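PDB 3LKV: uncharacterized CONSERVED DOMAIN PROTEIN from Vibrio cholerae, which probably serves as the substrate-binding protein of an ABC transporter, holding a phenylalanine between its two lobes. Local coordinates for residues Thr78-Gln82 against Gly150-Ala154; Lys179-Val183 against Thr204-Ala208; Ile93-Thr99 against Val117-Leu123; Ser14-Glu18 against Tyr48-Asn54. Residues are numbered along the deposited sequence.

Overall arrangement
Two lobes, each built on a largely parallel sheet flanked by helices, enclose a bound phenylalanine. Following the chain, contact 4 closes first, joining the ends of neighbouring strands 9-15 and 44-50, the latter outermost in the first sheet within this chain. Contact 1 opens next at helix 78-87 and closes only at 150-154, in the second lobe; contact 3, pairing strands 93-98 and 117-121 of the first sheet, is nested inside that long loop. Contact 2 follows in series, wholly within the second lobe. Contacts 1 and 3 touch, and both hold the ligand; contact 1 also packs on contact 4 through Thr80 and Pro79, and reaches contact 2 through Glu151 and Thr204.

Contact 1: residues Thr78-Gln82 against Gly150-Ala154; sequences TPTAQ and GEANA. With PHE (phenylalanine), chain B.
Two helix N termini face each other across the ligand cleft of a two-lobed periplasmic-binding-protein fold: 78-82 is the first turn of helix 78-87, and 150-154 enters helix 152-167 of the other lobe, with Glu151 at its N-cap position. Only 189 Å² is buried, and no direct hydrogen bond crosses. Thr78 CA lies 6.5 Å from Asn153 CA. The Thr78 side chain points toward the other segment in rotamer m; its CG2 is 4.2 Å from Ala152 CB and its CB 3.5 Å from Asn153 OD1. Thr78 also binds the carboxylate of the phenylalanine, Thr78 N giving a hydrogen bond to OXT (2.8 Å) and Thr78 OG1 one to O (2.7 Å). Pro79 follows, with CG 4.5 Å from Glu151 CG. Gln82, its N bonded to Thr78 O at 2.8 Å, extends (m, t) until NE2 is 4.0 Å from Ala152 CB; that NE2 also bonds to Ala104 O. Within 150-154, Asn153 (chi1 43°) donates from ND2 to Glu151 OE1 at 3.0 Å, while Glu151 OE2 binds Thr204. One water bridges the lobes, donating to Gln82 OE1 at 2.5 Å and accepting from Ala152 N at 3.1 Å.

Contact 2: residues Lys179-Val183 against Thr204-Ala208; sequences KSADV and TVASA
Segment 179-183 is an irregular turn leading into helix 183-191: Lys179 is extended (phi/psi -153/164), and the residues after it curl so that Asp182 N bonds to Lys179 O at 3.0 Å and Val183 N to Ser180 O at 3.2 Å. Opposite it, 204-207 makes up nearly all of short helix 203-207, and Ala208 (-127/24), its N bonded to Val205 O at 2.9 Å, is the N-cap of helix 209-218. The backbones come nearest at Ser180 and Thr204, with CA atoms 4.8 Å apart. No hydrogen bond crosses; 274 Å² is buried by van der Waals contact. Thr204 (m) lays CG2 against the turn, 3.3 Å from Ser180 N and 3.7 Å from Val183 CG2, while its OG1 bonds to Glu151. Ser180 (p) sets CB 3.0 Å from Ser207 OG. Val183 (t) places CB 3.6 Å from Ala208 CB, and that methyl also lies 3.3 Å from Ser180 O. On the outer side, Lys179 NZ forms a salt bridge with Asp182 OD1 at 2.8 Å. The contact joins two loop-to-helix transitions of the second lobe's alpha/beta fold, beside the ligand cleft, where Ala206 on the same short helix touches the bound phenylalanine.

Contact 3: residues Ile93-Thr99 against Val117-Leu123; sequences IVFTAVT and VTGLSDL. With PHE (phenylalanine), chain B.
Phe95, Thr99 and Val117 give up the most surface where strands 93-96 and 117-121 pair in the first lobe's parallel sheet, their axes approaching to 4.4 Å at 15°. Thr118 N to Ile93 O, Phe95 N to Thr118 O and Leu120 N to Phe95 O, each 2.9 Å, set the register Ile93-Val117, Val94-Thr118, Phe95-Gly119. Phe95 (chi1 56°) folds its ring over Gly119, whose CA sits 4.0 Å from the centroid in a CH-pi contact; a CB on Gly119 (148/-147) would hit Phe95 O. Val117 CG1 meets the ring edge, 3.6 Å from Phe95 CD2. At Ala97 (56/42) the first strand turns a corner, and Asp122 N bonds to Val98 O at 3.0 Å. Thr99 O lies 3.2 Å from Leu123 CB, and Thr99 N bonds to ligand O at 3.0 Å. The ligand N donates to Ala97 O (2.9 Å), Thr99 OG1 (2.8 Å) and Asp122 OD2 (2.8 Å), the last also bonded to Tyr243. Two loops thus offer oxygens, one a carboxylate, suited to an ammonium group.

Contact 4: residues Ser14-Glu18 against Tyr48-Asn54; sequences SQIVE and YKTAQGN
Tyr48 reaches across its neighbouring strand, its ring beside Gln15, with CE1 3.6 Å from Gln15 OE1, and its OH donating to Glu18 OE2 at 2.6 Å; Arg26 of helix 20-35 makes a cation-pi contact with it and bonds to Gln15. The strands are parallel, pairing Ser14 with Lys49 and Gln15 with Thr50: Gln15 N bonds to Lys49 O at 3.1 Å and Ala51 N to Gln15 O at 2.9 Å. Gln15 (t, t) gives NE2 to Val17 O at 2.9 Å and also to Asp23. A type I' turn runs from Ala51 to Asn54, with Gln52 (51/38) and Gly53 (79/-4) at positive phi; Gly53 N bonds to Ile16 O at 2.7 Å. An ST turn overlaps its start, Gln52 N giving to Thr50 OG1 at 3.0 Å. Ile16 (t, p) brings CD1 4.0 Å from Ala51 CB. Lys49 leads away to Thr8 of the second subunit. The whole joins the two strands of a beta-alpha-beta crossover, 9-15, 20-35 and 44-50, at their carboxyl ends in this alpha/beta lobe.

Contact 1: residues Thr78-Gln82 against Gly150-Ala154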
loop_
_atom_site.group_PDB
_atom_site.type_symbol
_atom_site.label_atom_id
_atom_site.label_comp_id
_atom_site.label_asym_id
_atom_site.label_seq_id
_atom_site.Cartn_x
_atom_site.Cartn_y
_atom_site.Cartn_z
ATOM N N THR A 78 -9.576 -11.497 -17.272
ATOM C CA THR A 78 -10.247 -11.328 -18.560
ATOM C C THR A 78 -11.417 -10.347 -18.558
ATOM O O THR A 78 -11.522 -9.498 -19.445
ATOM C CB THR A 78 -10.666 -12.710 -19.139
ATOM O OG1 THR A 78 -9.474 -13.420 -19.487
ATOM C CG2 THR A 78 -11.527 -12.542 -20.389
ATOM N N PRO A 79 -12.323 -10.467 -17.580
ATOM C CA PRO A 79 -13.543 -9.627 -17.654
ATOM C C PRO A 79 -13.217 -8.132 -17.490
ATOM O O PRO A 79 -13.773 -7.308 -18.186
ATOM C CB PRO A 79 -14.435 -10.160 -16.526
ATOM C CG PRO A 79 -13.853 -11.446 -16.125
ATOM C CD PRO A 79 -12.379 -11.436 -16.494
ATOM N N THR A 80 -12.232 -7.793 -16.673
ATOM C CA THR A 80 -11.879 -6.382 -16.484
ATOM C C THR A 80 -11.102 -5.914 -17.701
ATOM O O THR A 80 -11.337 -4.820 -18.161
ATOM C CB THR A 80 -11.099 -6.185 -15.181
ATOM O OG1 THR A 80 -10.497 -7.434 -14.813
ATOM C CG2 THR A 80 -12.076 -5.797 -14.031
ATOM N N ALA A 81 -10.267 -6.781 -18.291
ATOM C CA ALA A 81 -9.588 -6.397 -19.537
ATOM C C ALA A 81 -10.593 -6.119 -20.626
ATOM O O ALA A 81 -10.462 -5.140 -21.332
ATOM C CB ALA A 81 -8.571 -7.442 -19.994
ATOM N N GLN A 82 -11.598 -6.958 -20.731
ATOM C CA GLN A 82 -12.600 -6.805 -21.733
ATOM C C GLN A 82 -13.326 -5.496 -21.584
ATOM O O GLN A 82 -13.602 -4.817 -22.604
ATOM C CB GLN A 82 -13.610 -7.953 -21.695
ATOM C CG GLN A 82 -13.055 -9.284 -22.264
ATOM C CD GLN A 82 -14.112 -10.384 -22.194
ATOM O OE1 GLN A 82 -14.701 -10.582 -21.158
ATOM N NE2 GLN A 82 -14.304 -11.122 -23.271
ATOM N N GLY A 150 -19.981 -17.246 -18.225
ATOM C CA GLY A 150 -19.796 -15.797 -18.468
ATOM C C GLY A 150 -18.340 -15.361 -18.542
ATOM O O GLY A 150 -18.071 -14.241 -18.909
ATOM N N GLU A 151 -17.385 -16.243 -18.220
ATOM C CA GLU A 151 -15.980 -15.896 -18.309
ATOM C C GLU A 151 -15.310 -16.520 -19.532
ATOM O O GLU A 151 -15.095 -17.735 -19.586
ATOM C CB GLU A 151 -15.248 -16.372 -17.063
ATOM C CG GLU A 151 -15.531 -15.596 -15.780
ATOM C CD GLU A 151 -14.598 -16.042 -14.608
ATOM O OE1 GLU A 151 -13.354 -16.245 -14.768
ATOM O OE2 GLU A 151 -15.141 -16.140 -13.498
ATOM N N ALA A 152 -14.879 -15.685 -20.470
ATOM C CA ALA A 152 -14.323 -16.209 -21.718
ATOM C C ALA A 152 -13.102 -17.074 -21.423
ATOM O O ALA A 152 -12.798 -18.020 -22.158
ATOM C CB ALA A 152 -13.984 -15.062 -22.751
ATOM N N ASN A 153 -12.370 -16.746 -20.371
ATOM C CA ASN A 153 -11.262 -17.617 -19.992
ATOM C C ASN A 153 -11.705 -19.038 -19.679
ATOM O O ASN A 153 -11.040 -19.993 -20.115
ATOM C CB ASN A 153 -10.450 -17.098 -18.795
ATOM C CG ASN A 153 -11.291 -16.589 -17.731
ATOM O OD1 ASN A 153 -12.066 -15.635 -17.950
ATOM N ND2 ASN A 153 -11.187 -17.194 -16.541
ATOM N N ALA A 154 -12.835 -19.171 -18.963
ATOM C CA ALA A 154 -13.318 -20.506 -18.585
ATOM C C ALA A 154 -13.761 -21.261 -19.840
ATOM O O ALA A 154 -13.489 -22.451 -19.978
ATOM C CB ALA A 154 -14.466 -20.429 -17.559
HETATM N N PHE B . -6.449 -16.268 -16.224
HETATM C CA PHE B . -7.696 -15.790 -15.504
HETATM C C PHE B . -8.485 -14.845 -16.451
HETATM O O PHE B . -8.225 -14.919 -17.688
HETATM C CB PHE B . -7.369 -15.143 -14.150
HETATM C CG PHE B . -7.040 -16.160 -13.060
HETATM C CD1 PHE B . -8.057 -16.950 -12.493
HETATM C CD2 PHE B . -5.747 -16.347 -12.623
HETATM C CE1 PHE B . -7.775 -17.882 -11.546
HETATM C CE2 PHE B . -5.457 -17.270 -11.666
HETATM C CZ PHE B . -6.447 -18.057 -11.116
HETATM O OXT PHE B . -9.374 -14.055 -16.064
HETATM O O HOH W 1 -15.347 -12.659 -19.921
#

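Contact 2: residues Lys179-Val183 against Thr204-Ala208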
loop_
_atom_site.group_PDB
_atom_site.type_symbol
_atom_site.label_atom_id
_atom_site.label_comp_id
_atom_site.label_asym_id
_atom_site.label_seq_id
_atom_site.Cartn_x
_atom_site.Cartn_y
_atom_site.Cartn_z
ATOM N N LYS A 179 -22.034 -17.261 -10.330
ATOM C CA LYS A 179 -21.396 -16.360 -9.412
ATOM C C LYS A 179 -20.799 -17.209 -8.305
ATOM O O LYS A 179 -21.124 -18.398 -8.182
ATOM C CB LYS A 179 -22.404 -15.349 -8.870
ATOM C CG LYS A 179 -23.580 -15.987 -8.291
ATOM C CD LYS A 179 -24.653 -14.944 -7.955
ATOM C CE LYS A 179 -25.778 -15.624 -7.144
ATOM N NZ LYS A 179 -26.325 -16.849 -7.848
ATOM N N SER A 180 -19.891 -16.614 -7.542
ATOM C CA SER A 180 -19.091 -17.408 -6.653
ATOM C C SER A 180 -19.866 -18.085 -5.563
ATOM O O SER A 180 -19.455 -19.108 -5.119
ATOM C CB SER A 180 -17.887 -16.641 -6.108
ATOM O OG SER A 180 -18.237 -15.414 -5.572
ATOM N N ALA A 181 -21.006 -17.547 -5.189
ATOM C CA ALA A 181 -21.825 -18.143 -4.173
ATOM C C ALA A 181 -22.515 -19.422 -4.654
ATOM O O ALA A 181 -23.006 -20.127 -3.840
ATOM C CB ALA A 181 -22.892 -17.120 -3.627
ATOM N N ASP A 182 -22.553 -19.711 -5.954
ATOM C CA ASP A 182 -23.108 -20.975 -6.424
ATOM C C ASP A 182 -22.030 -22.061 -6.564
ATOM O O ASP A 182 -22.360 -23.185 -6.958
ATOM C CB ASP A 182 -23.694 -20.880 -7.849
ATOM C CG ASP A 182 -24.670 -19.734 -8.059
ATOM O OD1 ASP A 182 -25.449 -19.378 -7.172
ATOM O OD2 ASP A 182 -24.669 -19.239 -9.196
ATOM N N VAL A 183 -20.759 -21.739 -6.346
ATOM C CA VAL A 183 -19.683 -22.695 -6.661
ATOM C C VAL A 183 -19.742 -23.925 -5.759
ATOM O O VAL A 183 -19.561 -25.058 -6.220
ATOM C CB VAL A 183 -18.298 -22.037 -6.603
ATOM C CG1 VAL A 183 -17.194 -23.090 -6.443
ATOM C CG2 VAL A 183 -18.109 -21.150 -7.891
ATOM N N THR A 204 -14.372 -17.008 -10.708
ATOM C CA THR A 204 -15.489 -17.401 -9.872
ATOM C C THR A 204 -15.107 -18.589 -9.020
ATOM O O THR A 204 -15.359 -18.595 -7.820
ATOM C CB THR A 204 -16.709 -17.801 -10.708
ATOM O OG1 THR A 204 -16.969 -16.796 -11.719
ATOM C CG2 THR A 204 -17.944 -17.965 -9.795
ATOM N N VAL A 205 -14.498 -19.594 -9.620
ATOM C CA VAL A 205 -13.934 -20.713 -8.837
ATOM C C VAL A 205 -12.880 -20.237 -7.845
ATOM O O VAL A 205 -12.972 -20.538 -6.660
ATOM C CB VAL A 205 -13.340 -21.837 -9.737
ATOM C CG1 VAL A 205 -12.604 -22.930 -8.885
ATOM C CG2 VAL A 205 -14.461 -22.507 -10.557
ATOM N N ALA A 206 -11.903 -19.453 -8.322
ATOM C CA ALA A 206 -10.831 -18.961 -7.458
ATOM C C ALA A 206 -11.412 -18.234 -6.242
ATOM O O ALA A 206 -10.939 -18.403 -5.151
ATOM C CB ALA A 206 -9.824 -18.049 -8.230
ATOM N N SER A 207 -12.458 -17.465 -6.399
ATOM C CA SER A 207 -12.954 -16.678 -5.287
ATOM C C SER A 207 -13.817 -17.506 -4.323
ATOM O O SER A 207 -14.187 -17.038 -3.268
ATOM C CB SER A 207 -13.731 -15.475 -5.839
ATOM O OG SER A 207 -15.015 -15.928 -6.278
ATOM N N ALA A 208 -14.137 -18.739 -4.682
ATOM C CA ALA A 208 -14.940 -19.613 -3.867
ATOM C C ALA A 208 -14.244 -20.955 -3.643
ATOM O O ALA A 208 -14.902 -21.938 -3.376
ATOM C CB ALA A 208 -16.295 -19.836 -4.542
#

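Contact 3: residues Ile93-Thr99 against Val117-Leu123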
loop_
_atom_site.group_PDB
_atom_site.type_symbol
_atom_site.label_atom_id
_atom_site.label_comp_id
_atom_site.label_asym_id
_atom_site.label_seq_id
_atom_site.Cartn_x
_atom_site.Cartn_y
_atom_site.Cartn_z
ATOM N N ILE A 93 -3.620 -0.272 -23.284
ATOM C CA ILE A 93 -4.100 -1.293 -22.371
ATOM C C ILE A 93 -3.093 -2.434 -22.369
ATOM O O ILE A 93 -2.760 -2.996 -23.421
ATOM C CB ILE A 93 -5.435 -1.873 -22.799
ATOM C CG1 ILE A 93 -6.513 -0.768 -22.772
ATOM C CG2 ILE A 93 -5.792 -3.034 -21.893
ATOM C CD1 ILE A 93 -7.798 -1.039 -23.547
ATOM N N VAL A 94 -2.619 -2.779 -21.186
ATOM C CA VAL A 94 -1.794 -3.964 -20.997
ATOM C C VAL A 94 -2.612 -4.916 -20.154
ATOM O O VAL A 94 -2.925 -4.625 -19.006
ATOM C CB VAL A 94 -0.552 -3.644 -20.219
ATOM C CG1 VAL A 94 0.216 -4.933 -19.973
ATOM C CG2 VAL A 94 0.294 -2.561 -20.993
ATOM N N PHE A 95 -3.001 -6.024 -20.716
ATOM C CA PHE A 95 -3.730 -6.989 -19.921
ATOM C C PHE A 95 -2.713 -7.942 -19.363
ATOM O O PHE A 95 -1.571 -8.049 -19.863
ATOM C CB PHE A 95 -4.776 -7.757 -20.735
ATOM C CG PHE A 95 -4.207 -8.477 -21.949
ATOM C CD1 PHE A 95 -3.523 -9.666 -21.807
ATOM C CD2 PHE A 95 -4.381 -7.969 -23.200
ATOM C CE1 PHE A 95 -3.027 -10.321 -22.889
ATOM C CE2 PHE A 95 -3.882 -8.625 -24.328
ATOM C CZ PHE A 95 -3.205 -9.798 -24.158
ATOM N N THR A 96 -3.118 -8.601 -18.291
ATOM C CA THR A 96 -2.282 -9.530 -17.615
ATOM C C THR A 96 -3.089 -10.605 -16.919
ATOM O O THR A 96 -4.206 -10.413 -16.562
ATOM C CB THR A 96 -1.290 -8.797 -16.685
ATOM O OG1 THR A 96 -0.324 -9.747 -16.243
ATOM C CG2 THR A 96 -1.967 -8.117 -15.463
ATOM N N ALA A 97 -2.510 -11.783 -16.825
ATOM C CA ALA A 97 -3.139 -12.956 -16.284
ATOM C C ALA A 97 -4.421 -13.230 -17.016
ATOM O O ALA A 97 -5.454 -13.577 -16.413
ATOM C CB ALA A 97 -3.367 -12.806 -14.720
ATOM N N VAL A 98 -4.355 -13.074 -18.342
ATOM C CA VAL A 98 -5.500 -13.423 -19.201
ATOM C C VAL A 98 -5.252 -14.763 -19.913
ATOM O O VAL A 98 -4.249 -14.954 -20.620
ATOM C CB VAL A 98 -5.778 -12.337 -20.219
ATOM C CG1 VAL A 98 -6.699 -12.881 -21.337
ATOM C CG2 VAL A 98 -6.317 -11.050 -19.499
ATOM N N THR A 99 -6.165 -15.695 -19.733
ATOM C CA THR A 99 -5.981 -17.060 -20.178
ATOM C C THR A 99 -5.847 -17.164 -21.716
ATOM O O THR A 99 -4.905 -17.794 -22.226
ATOM C CB THR A 99 -7.171 -17.918 -19.688
ATOM O OG1 THR A 99 -7.036 -18.141 -18.256
ATOM C CG2 THR A 99 -7.295 -19.208 -20.500
ATOM N N VAL A 117 -3.855 -2.456 -27.541
ATOM C CA VAL A 117 -3.887 -3.528 -26.556
ATOM C C VAL A 117 -2.738 -4.511 -26.726
ATOM O O VAL A 117 -2.417 -4.922 -27.843
ATOM C CB VAL A 117 -5.207 -4.353 -26.672
ATOM C CG1 VAL A 117 -5.370 -5.308 -25.436
ATOM C CG2 VAL A 117 -6.422 -3.431 -26.792
ATOM N N THR A 118 -2.127 -4.873 -25.604
ATOM C CA THR A 118 -1.090 -5.884 -25.553
ATOM C C THR A 118 -1.024 -6.447 -24.164
ATOM O O THR A 118 -1.810 -6.031 -23.324
ATOM C CB THR A 118 0.306 -5.356 -25.946
ATOM O OG1 THR A 118 1.189 -6.491 -26.119
ATOM C CG2 THR A 118 0.843 -4.448 -24.916
ATOM N N GLY A 119 -0.108 -7.390 -23.925
ATOM C CA GLY A 119 0.095 -7.893 -22.560
ATOM C C GLY A 119 0.512 -9.342 -22.417
ATOM O O GLY A 119 1.224 -9.872 -23.242
ATOM N N LEU A 120 0.063 -9.975 -21.357
ATOM C CA LEU A 120 0.565 -11.285 -20.950
ATOM C C LEU A 120 -0.577 -12.278 -20.718
ATOM O O LEU A 120 -1.558 -11.993 -20.012
ATOM C CB LEU A 120 1.378 -11.150 -19.685
ATOM C CG LEU A 120 2.891 -10.945 -19.773
ATOM C CD1 LEU A 120 3.573 -10.120 -18.626
ATOM C CD2 LEU A 120 3.530 -12.352 -19.830
ATOM N N SER A 121 -0.408 -13.460 -21.293
ATOM C CA SER A 121 -1.336 -14.546 -21.118
ATOM C C SER A 121 -0.859 -15.615 -20.137
ATOM O O SER A 121 0.330 -16.001 -20.175
ATOM C CB SER A 121 -1.590 -15.215 -22.472
ATOM O OG SER A 121 -2.336 -16.405 -22.262
ATOM N N ASP A 122 -1.785 -16.132 -19.310
ATOM C CA ASP A 122 -1.497 -17.286 -18.379
ATOM C C ASP A 122 -2.215 -18.560 -18.815
ATOM O O ASP A 122 -2.787 -19.281 -17.996
ATOM C CB ASP A 122 -1.834 -16.995 -16.910
ATOM C CG ASP A 122 -3.331 -16.770 -16.670
ATOM O OD1 ASP A 122 -3.975 -16.303 -17.613
ATOM O OD2 ASP A 122 -3.866 -17.043 -15.549
ATOM N N LEU A 123 -2.177 -18.819 -20.121
ATOM C CA LEU A 123 -2.876 -19.948 -20.715
ATOM C C LEU A 123 -2.439 -21.231 -20.021
ATOM O O LEU A 123 -1.284 -21.482 -20.000
ATOM C CB LEU A 123 -2.578 -20.049 -22.202
ATOM C CG LEU A 123 -3.193 -21.303 -22.857
ATOM C CD1 LEU A 123 -4.709 -21.271 -22.700
ATOM C CD2 LEU A 123 -2.804 -21.439 -24.341
HETATM N N PHE B . -6.449 -16.268 -16.224
HETATM C CA PHE B . -7.696 -15.790 -15.504
HETATM C C PHE B . -8.485 -14.845 -16.451
HETATM O O PHE B . -8.225 -14.919 -17.688
HETATM C CB PHE B . -7.369 -15.143 -14.150
HETATM C CG PHE B . -7.040 -16.160 -13.060
HETATM C CD1 PHE B . -8.057 -16.950 -12.493
HETATM C CD2 PHE B . -5.747 -16.347 -12.623
HETATM C CE1 PHE B . -7.775 -17.882 -11.546
HETATM C CE2 PHE B . -5.457 -17.270 -11.666
HETATM C CZ PHE B . -6.447 -18.057 -11.116
HETATM O OXT PHE B . -9.374 -14.055 -16.064
HETATM O O HOH W 2 -5.267 -20.201 -17.864
#

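Contact 4: residues Ser14-Glu18 against Tyr48-Asn54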
loop_
_atom_site.group_PDB
_atom_site.type_symbol
_atom_site.label_atom_id
_atom_site.label_comp_id
_atom_site.label_asym_id
_atom_site.label_seq_id
_atom_site.Cartn_x
_atom_site.Cartn_y
_atom_site.Cartn_z
ATOM N N SER A 14 -7.227 -2.229 -13.099
ATOM C CA SER A 14 -8.518 -2.789 -12.846
ATOM C C SER A 14 -8.443 -4.312 -12.754
ATOM O O SER A 14 -7.900 -4.971 -13.639
ATOM C CB SER A 14 -9.397 -2.430 -14.013
ATOM O OG SER A 14 -10.729 -2.917 -13.844
ATOM N N GLN A 15 -9.078 -4.870 -11.728
ATOM C CA GLN A 15 -8.944 -6.286 -11.367
ATOM C C GLN A 15 -10.333 -6.792 -11.090
ATOM O O GLN A 15 -11.090 -6.138 -10.350
ATOM C CB GLN A 15 -8.098 -6.359 -10.097
ATOM C CG GLN A 15 -7.684 -7.677 -9.729
ATOM C CD GLN A 15 -6.770 -7.676 -8.500
ATOM O OE1 GLN A 15 -5.797 -6.961 -8.464
ATOM N NE2 GLN A 15 -7.076 -8.510 -7.533
ATOM N N ILE A 16 -10.709 -7.942 -11.654
ATOM C CA ILE A 16 -12.089 -8.392 -11.539
ATOM C C ILE A 16 -12.512 -8.632 -10.079
ATOM O O ILE A 16 -13.659 -8.336 -9.677
ATOM C CB ILE A 16 -12.352 -9.609 -12.477
ATOM C CG1 ILE A 16 -13.811 -10.036 -12.464
ATOM C CG2 ILE A 16 -11.408 -10.787 -12.158
ATOM C CD1 ILE A 16 -14.846 -8.973 -12.886
ATOM N N VAL A 17 -11.603 -9.204 -9.293
ATOM C CA VAL A 17 -11.896 -9.553 -7.912
ATOM C C VAL A 17 -10.570 -9.745 -7.212
ATOM O O VAL A 17 -9.541 -10.016 -7.853
ATOM C CB VAL A 17 -12.817 -10.821 -7.804
ATOM C CG1 VAL A 17 -12.038 -12.102 -8.089
ATOM C CG2 VAL A 17 -13.476 -10.922 -6.385
ATOM N N GLU A 18 -10.561 -9.571 -5.891
ATOM C CA GLU A 18 -9.366 -9.950 -5.075
ATOM C C GLU A 18 -9.376 -11.438 -4.768
ATOM O O GLU A 18 -10.180 -11.897 -4.007
ATOM C CB GLU A 18 -9.327 -9.117 -3.789
ATOM C CG GLU A 18 -9.137 -7.651 -4.205
ATOM C CD GLU A 18 -9.119 -6.624 -3.082
ATOM O OE1 GLU A 18 -9.410 -6.953 -1.928
ATOM O OE2 GLU A 18 -8.797 -5.441 -3.387
ATOM N N TYR A 48 -5.925 1.803 -8.443
ATOM C CA TYR A 48 -6.322 0.434 -8.362
ATOM C C TYR A 48 -7.821 0.380 -8.002
ATOM O O TYR A 48 -8.278 1.047 -7.090
ATOM C CB TYR A 48 -5.487 -0.232 -7.267
ATOM C CG TYR A 48 -6.095 -1.507 -6.857
ATOM C CD1 TYR A 48 -6.285 -2.525 -7.800
ATOM C CD2 TYR A 48 -6.601 -1.683 -5.573
ATOM C CE1 TYR A 48 -6.923 -3.711 -7.457
ATOM C CE2 TYR A 48 -7.251 -2.875 -5.219
ATOM C CZ TYR A 48 -7.410 -3.864 -6.176
ATOM O OH TYR A 48 -8.022 -5.059 -5.825
ATOM N N LYS A 49 -8.584 -0.435 -8.708
ATOM C CA LYS A 49 -9.982 -0.695 -8.365
ATOM C C LYS A 49 -10.284 -2.185 -8.579
ATOM O O LYS A 49 -9.852 -2.770 -9.601
ATOM C CB LYS A 49 -10.924 0.137 -9.231
ATOM C CG LYS A 49 -11.080 1.667 -8.906
ATOM C CD LYS A 49 -11.597 1.936 -7.457
ATOM C CE LYS A 49 -12.030 3.449 -7.181
ATOM N NZ LYS A 49 -13.208 3.786 -8.081
ATOM N N THR A 50 -11.052 -2.782 -7.648
ATOM C CA THR A 50 -11.531 -4.121 -7.839
ATOM C C THR A 50 -13.013 -4.037 -8.183
ATOM O O THR A 50 -13.735 -3.225 -7.618
ATOM C CB THR A 50 -11.320 -5.055 -6.637
ATOM O OG1 THR A 50 -12.133 -6.231 -6.856
ATOM C CG2 THR A 50 -11.749 -4.392 -5.298
ATOM N N ALA A 51 -13.442 -4.890 -9.116
ATOM C CA ALA A 51 -14.821 -4.976 -9.503
ATOM C C ALA A 51 -15.627 -5.859 -8.576
ATOM O O ALA A 51 -16.815 -6.052 -8.784
ATOM C CB ALA A 51 -14.977 -5.432 -10.955
ATOM N N GLN A 52 -15.005 -6.406 -7.556
ATOM C CA GLN A 52 -15.694 -7.271 -6.593
ATOM C C GLN A 52 -16.488 -8.389 -7.271
ATOM O O GLN A 52 -17.550 -8.722 -6.864
ATOM C CB GLN A 52 -16.583 -6.439 -5.647
ATOM C CG GLN A 52 -15.843 -5.255 -5.038
ATOM C CD GLN A 52 -16.715 -4.421 -4.098
ATOM O OE1 GLN A 52 -17.046 -3.287 -4.387
ATOM N NE2 GLN A 52 -17.098 -5.002 -2.980
ATOM N N GLY A 53 -15.953 -8.939 -8.332
ATOM C CA GLY A 53 -16.565 -10.066 -9.008
ATOM C C GLY A 53 -17.729 -9.644 -9.920
ATOM O O GLY A 53 -18.297 -10.494 -10.593
ATOM N N ASN A 54 -18.071 -8.360 -9.917
ATOM C CA ASN A 54 -19.196 -7.866 -10.703
ATOM C C ASN A 54 -18.791 -7.416 -12.102
ATOM O O ASN A 54 -17.943 -6.537 -12.262
ATOM C CB ASN A 54 -19.900 -6.723 -9.968
ATOM C CG ASN A 54 -21.302 -6.473 -10.490
ATOM O OD1 ASN A 54 -21.548 -6.530 -11.696
ATOM N ND2 ASN A 54 -22.229 -6.190 -9.583
HETATM O O HOH W 3 -12.813 -7.942 -4.406
#